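Local coordinates for protein 2,3-dihydroxybenzoate-AMP ligase (Mycobacterium smegmatis, PDB 5KEI) that belongs to the AMP-binding enzymes of the ANL superfamily, pairing a large N-terminal portion with a smaller C-terminal domain, at residues 79-84 / 195-200; 340-345 / 370-375. All blocks are in the same frame, centred on the assembly; numbering follows the deposited sequence.

How the contacts relate
Contact 1 closes before contact 2 opens along the chain, and both fall within the large AMP-binding part of the enzyme, each on its periphery. Their centres lie 45 Å apart and their nearest atoms about 32 Å, so they do not touch. The nine-stranded mixed sheet relates them: helix 73-88 of contact 1 directly follows its outermost strand 70-72, whereas helix 369-374 of contact 2 precedes the outermost strand at the other end, 378-379. The loop of contact 1 runs on to strand 207-212 of the seven-stranded sheet. The first fixes a long loop to a helix and the second joins two helices; at this distance the two are separate pieces of packing.

Contact 1. Residues 79-84 / 195-200; sequences LADRAA and GPVPEI
Val197 reaches the flank of helix 73-88 with one of its two methyls, CG2, which lies 3.5 Å from Asp81 CB and so meets the root of the acid rather than its charged end. The same methyl sits 3.3 Å from the backbone oxygen Asp81 O. The valine and aspartate side chains pass each other at a slant. With Val197 CG1 anti to its own backbone N (chi1 175°), the second methyl is turned toward the carboxylate, 3.9 Å from Asp81 OD1, and the two branches lie along the acid from CB to OD1. Val197 has a positive phi of 62°, unusual for a beta-branched residue, at this point of the loop. One helical turn on from Asp81, Pro198 brings its ring carbon CD to 4.0 Å from Ala84 CB and 3.8 Å from Ala84 O. The valine and proline thus cover consecutive turns of the helix by van der Waals packing. The carboxylate finds its strong polar partner beyond the loop: Asp81 OD1 forms a salt bridge with Arg52, and a long, weak ion pair with Arg117. Helix 107-117 packs against Ala80 and Ala84 through Phe113 and Arg117, while the loop, which follows helix 186-190, passes Pro94 at Ile200 and continues to strand 207-212 of the seven-stranded sheet.

Contact 2. Residues 340-345 / 370-375; sequences LVRGAL and EVLENT
The Arg342 guanidinium receives Glu373 OE2 at its edge, close to its plane, while the Leu372 methyl CD1 approaches obliquely, 3.6 Å from Arg342 NE. Guanidinium and carboxylate are turned 60° against each other, and NH1 meets OE2 from above the carboxylate plane. This salt bridge is long, 3.3 Å from Arg342 NH1 to Glu373 OE2, yet nearly straight at 167°. The arginine chain bends at chi3 (-56°) and turns again at chi4, which together bring NH1 back toward an oxygen already lying 3.2 Å from Arg342 CG; Glu373, extended beyond CG, crosses the arm at about a right angle. In the fold, helix 335-344 is followed by strands 349-354 and 360-362, neighbours in the nine-stranded sheet, and then by helix 369-374, so the contact joins two helices linked through a beta hairpin. The stronger polar partner of Arg342 is Pro347 O, bound by NE, and the glutamate chain lies on Ala338 and Ala339. The end of helix 369-374 is tied by side chains: Asn374 ND2 binds Glu370 O on a lone pair at 2.9 Å, and Thr375 OG1 binds Val371 O at 2.6 Å. Leu372 O accepts a bond from Gln351 of strand 349-354.

Contact 1. Residues 79-84 / 195-200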
loop_
_atom_site.group_PDB
_atom_site.type_symbol
_atom_site.label_atom_id
_atom_site.label_comp_id
_atom_site.label_asym_id
_atom_site.label_seq_id
_atom_site.Cartn_x
_atom_site.Cartn_y
_atom_site.Cartn_z
ATOM N N LEU A 79 24.070 -4.624 11.559
ATOM C CA LEU A 79 23.228 -5.780 11.316
ATOM C C LEU A 79 22.728 -5.819 9.884
ATOM O O LEU A 79 22.781 -6.860 9.242
ATOM C CB LEU A 79 22.048 -5.786 12.279
ATOM C CG LEU A 79 22.419 -6.129 13.717
ATOM C CD1 LEU A 79 21.197 -5.962 14.614
ATOM C CD2 LEU A 79 22.953 -7.545 13.771
ATOM N N ALA A 80 22.244 -4.681 9.391
ATOM C CA ALA A 80 21.774 -4.591 8.018
ATOM C C ALA A 80 22.911 -4.860 7.040
ATOM O O ALA A 80 22.710 -5.543 6.035
ATOM C CB ALA A 80 21.157 -3.229 7.748
ATOM N N ASP A 81 24.091 -4.306 7.331
ATOM C CA ASP A 81 25.283 -4.539 6.510
ATOM C C ASP A 81 25.581 -6.029 6.450
ATOM O O ASP A 81 25.774 -6.597 5.370
ATOM C CB ASP A 81 26.514 -3.785 7.057
ATOM C CG ASP A 81 26.584 -2.326 6.593
ATOM O OD1 ASP A 81 25.914 -1.964 5.602
ATOM O OD2 ASP A 81 27.319 -1.531 7.222
ATOM N N ARG A 82 25.605 -6.663 7.618
ATOM C CA ARG A 82 25.899 -8.090 7.702
ATOM C C ARG A 82 24.823 -8.921 7.028
ATOM O O ARG A 82 25.118 -9.929 6.375
ATOM C CB ARG A 82 26.064 -8.523 9.156
ATOM C CG ARG A 82 27.468 -8.288 9.684
ATOM C CD ARG A 82 27.512 -8.488 11.180
ATOM N NE ARG A 82 26.972 -9.792 11.559
ATOM C CZ ARG A 82 26.614 -10.116 12.797
ATOM N NH1 ARG A 82 26.723 -9.226 13.779
ATOM N NH2 ARG A 82 26.140 -11.327 13.051
ATOM N N ALA A 83 23.576 -8.488 7.170
ATOM C CA ALA A 83 22.471 -9.213 6.577
ATOM C C ALA A 83 22.586 -9.116 5.065
ATOM O O ALA A 83 22.275 -10.061 4.350
ATOM C CB ALA A 83 21.130 -8.663 7.072
ATOM N N ALA A 84 23.062 -7.965 4.592
ATOM C CA ALA A 84 23.185 -7.694 3.159
ATOM C C ALA A 84 24.269 -8.551 2.481
ATOM O O ALA A 84 24.071 -9.062 1.371
ATOM C CB ALA A 84 23.466 -6.210 2.932
ATOM N N GLY A 195 31.322 -11.292 4.630
ATOM C CA GLY A 195 31.061 -10.759 3.314
ATOM C C GLY A 195 31.612 -9.360 3.362
ATOM O O GLY A 195 32.127 -8.935 4.401
ATOM N N PRO A 196 31.528 -8.642 2.238
ATOM C CA PRO A 196 32.093 -7.296 2.146
ATOM C C PRO A 196 31.027 -6.209 2.133
ATOM O O PRO A 196 31.381 -5.031 2.045
ATOM C CB PRO A 196 32.825 -7.338 0.807
ATOM C CG PRO A 196 31.922 -8.228 -0.046
ATOM C CD PRO A 196 31.211 -9.192 0.906
ATOM N N VAL A 197 29.760 -6.613 2.229
ATOM C CA VAL A 197 28.611 -5.750 1.933
ATOM C C VAL A 197 28.666 -5.322 0.473
ATOM O O VAL A 197 29.587 -4.628 0.044
ATOM C CB VAL A 197 28.541 -4.515 2.843
ATOM C CG1 VAL A 197 27.399 -3.589 2.402
ATOM C CG2 VAL A 197 28.394 -4.953 4.296
ATOM N N PRO A 198 27.671 -5.749 -0.303
ATOM C CA PRO A 198 27.792 -5.587 -1.753
ATOM C C PRO A 198 27.785 -4.122 -2.158
ATOM O O PRO A 198 27.180 -3.285 -1.484
ATOM C CB PRO A 198 26.564 -6.331 -2.291
ATOM C CG PRO A 198 25.573 -6.281 -1.177
ATOM C CD PRO A 198 26.356 -6.280 0.103
ATOM N N GLU A 199 28.480 -3.817 -3.243
ATOM C CA GLU A 199 28.474 -2.472 -3.793
ATOM C C GLU A 199 27.383 -2.362 -4.850
ATOM O O GLU A 199 27.433 -3.040 -5.877
ATOM C CB GLU A 199 29.842 -2.122 -4.384
ATOM C CG GLU A 199 29.978 -0.659 -4.803
ATOM C CD GLU A 199 31.314 -0.048 -4.399
ATOM O OE1 GLU A 199 32.135 0.247 -5.297
ATOM O OE2 GLU A 199 31.541 0.134 -3.180
ATOM N N ILE A 200 26.384 -1.528 -4.582
ATOM C CA ILE A 200 25.258 -1.360 -5.497
ATOM C C ILE A 200 25.177 0.088 -5.948
ATOM O O ILE A 200 25.761 0.965 -5.328
ATOM C CB ILE A 200 23.892 -1.760 -4.846
ATOM C CG1 ILE A 200 23.532 -0.789 -3.712
ATOM C CG2 ILE A 200 23.906 -3.218 -4.358
ATOM C CD1 ILE A 200 22.144 -1.004 -3.119
#

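Contact 2. Residues 340-345 / 370-375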
loop_
_atom_site.group_PDB
_atom_site.type_symbol
_atom_site.label_atom_id
_atom_site.label_comp_id
_atom_site.label_asym_id
_atom_site.label_seq_id
_atom_site.Cartn_x
_atom_site.Cartn_y
_atom_site.Cartn_z
ATOM N N LEU A 340 -14.921 10.423 21.068
ATOM C CA LEU A 340 -14.574 9.457 22.115
ATOM C C LEU A 340 -13.070 9.336 22.269
ATOM O O LEU A 340 -12.528 9.391 23.372
ATOM C CB LEU A 340 -15.156 8.080 21.810
ATOM C CG LEU A 340 -14.852 6.989 22.839
ATOM C CD1 LEU A 340 -15.537 7.319 24.145
ATOM C CD2 LEU A 340 -15.328 5.650 22.324
ATOM N N VAL A 341 -12.403 9.186 21.135
ATOM C CA VAL A 341 -10.968 9.010 21.125
ATOM C C VAL A 341 -10.235 10.181 21.769
ATOM O O VAL A 341 -9.329 9.973 22.571
ATOM C CB VAL A 341 -10.460 8.810 19.694
ATOM C CG1 VAL A 341 -8.948 9.042 19.617
ATOM C CG2 VAL A 341 -10.846 7.429 19.209
ATOM N N ARG A 342 -10.599 11.415 21.454
ATOM C CA ARG A 342 -9.818 12.483 22.068
ATOM C C ARG A 342 -10.483 13.065 23.312
ATOM O O ARG A 342 -10.201 14.182 23.719
ATOM C CB ARG A 342 -9.478 13.579 21.046
ATOM C CG ARG A 342 -10.597 14.202 20.307
ATOM C CD ARG A 342 -10.023 15.094 19.205
ATOM N NE ARG A 342 -9.101 16.106 19.726
ATOM C CZ ARG A 342 -9.473 17.197 20.403
ATOM N NH1 ARG A 342 -10.760 17.434 20.674
ATOM N NH2 ARG A 342 -8.550 18.050 20.826
ATOM N N GLY A 343 -11.350 12.283 23.933
ATOM C CA GLY A 343 -11.823 12.608 25.263
ATOM C C GLY A 343 -11.325 11.548 26.227
ATOM O O GLY A 343 -11.190 11.785 27.423
ATOM N N ALA A 344 -11.028 10.371 25.686
ATOM C CA ALA A 344 -10.669 9.219 26.498
ATOM C C ALA A 344 -9.213 8.785 26.313
ATOM O O ALA A 344 -8.662 8.105 27.178
ATOM C CB ALA A 344 -11.602 8.064 26.188
ATOM N N LEU A 345 -8.590 9.168 25.200
ATOM C CA LEU A 345 -7.219 8.721 24.907
ATOM C C LEU A 345 -6.188 9.844 24.866
ATOM O O LEU A 345 -5.191 9.798 25.579
ATOM C CB LEU A 345 -7.166 7.968 23.574
ATOM C CG LEU A 345 -7.750 6.559 23.500
ATOM C CD1 LEU A 345 -7.468 5.965 22.118
ATOM C CD2 LEU A 345 -7.164 5.681 24.599
ATOM N N GLU A 370 -12.597 20.755 15.688
ATOM C CA GLU A 370 -13.620 20.454 14.693
ATOM C C GLU A 370 -12.991 19.887 13.422
ATOM O O GLU A 370 -13.626 19.110 12.701
ATOM C CB GLU A 370 -14.472 21.693 14.362
ATOM C CG GLU A 370 -13.701 22.940 13.935
ATOM C CD GLU A 370 -13.256 23.834 15.107
ATOM O OE1 GLU A 370 -13.350 23.401 16.284
ATOM O OE2 GLU A 370 -12.813 24.981 14.836
ATOM N N VAL A 371 -11.741 20.266 13.163
ATOM C CA VAL A 371 -11.017 19.752 12.008
ATOM C C VAL A 371 -10.491 18.333 12.278
ATOM O O VAL A 371 -10.550 17.470 11.396
ATOM C CB VAL A 371 -9.876 20.693 11.618
ATOM C CG1 VAL A 371 -8.944 20.039 10.585
ATOM C CG2 VAL A 371 -10.458 21.972 11.053
ATOM N N LEU A 372 -10.016 18.091 13.499
ATOM C CA LEU A 372 -9.558 16.769 13.908
ATOM C C LEU A 372 -10.696 15.742 13.903
ATOM O O LEU A 372 -10.479 14.560 13.640
ATOM C CB LEU A 372 -8.941 16.812 15.307
ATOM C CG LEU A 372 -7.767 17.752 15.560
ATOM C CD1 LEU A 372 -7.259 17.621 16.994
ATOM C CD2 LEU A 372 -6.644 17.501 14.564
ATOM N N GLU A 373 -11.909 16.196 14.191
ATOM C CA GLU A 373 -13.011 15.278 14.433
ATOM C C GLU A 373 -13.936 15.133 13.222
ATOM O O GLU A 373 -14.636 14.137 13.111
ATOM C CB GLU A 373 -13.811 15.716 15.676
ATOM C CG GLU A 373 -13.035 15.515 16.987
ATOM C CD GLU A 373 -13.824 15.837 18.266
ATOM O OE1 GLU A 373 -15.016 16.206 18.184
ATOM O OE2 GLU A 373 -13.235 15.714 19.370
ATOM N N ASN A 374 -13.924 16.087 12.298
ATOM C CA ASN A 374 -14.868 16.008 11.186
ATOM C C ASN A 374 -14.251 15.969 9.797
ATOM O O ASN A 374 -14.984 16.029 8.804
ATOM C CB ASN A 374 -15.846 17.181 11.240
ATOM C CG ASN A 374 -16.659 17.190 12.506
ATOM O OD1 ASN A 374 -17.719 16.579 12.573
ATOM N ND2 ASN A 374 -16.167 17.886 13.520
ATOM N N THR A 375 -12.921 15.908 9.716
ATOM C CA THR A 375 -12.252 15.854 8.410
ATOM C C THR A 375 -11.287 14.675 8.327
ATOM O O THR A 375 -10.881 14.124 9.346
ATOM C CB THR A 375 -11.466 17.176 8.080
ATOM O OG1 THR A 375 -10.247 17.243 8.838
ATOM C CG2 THR A 375 -12.317 18.404 8.370
#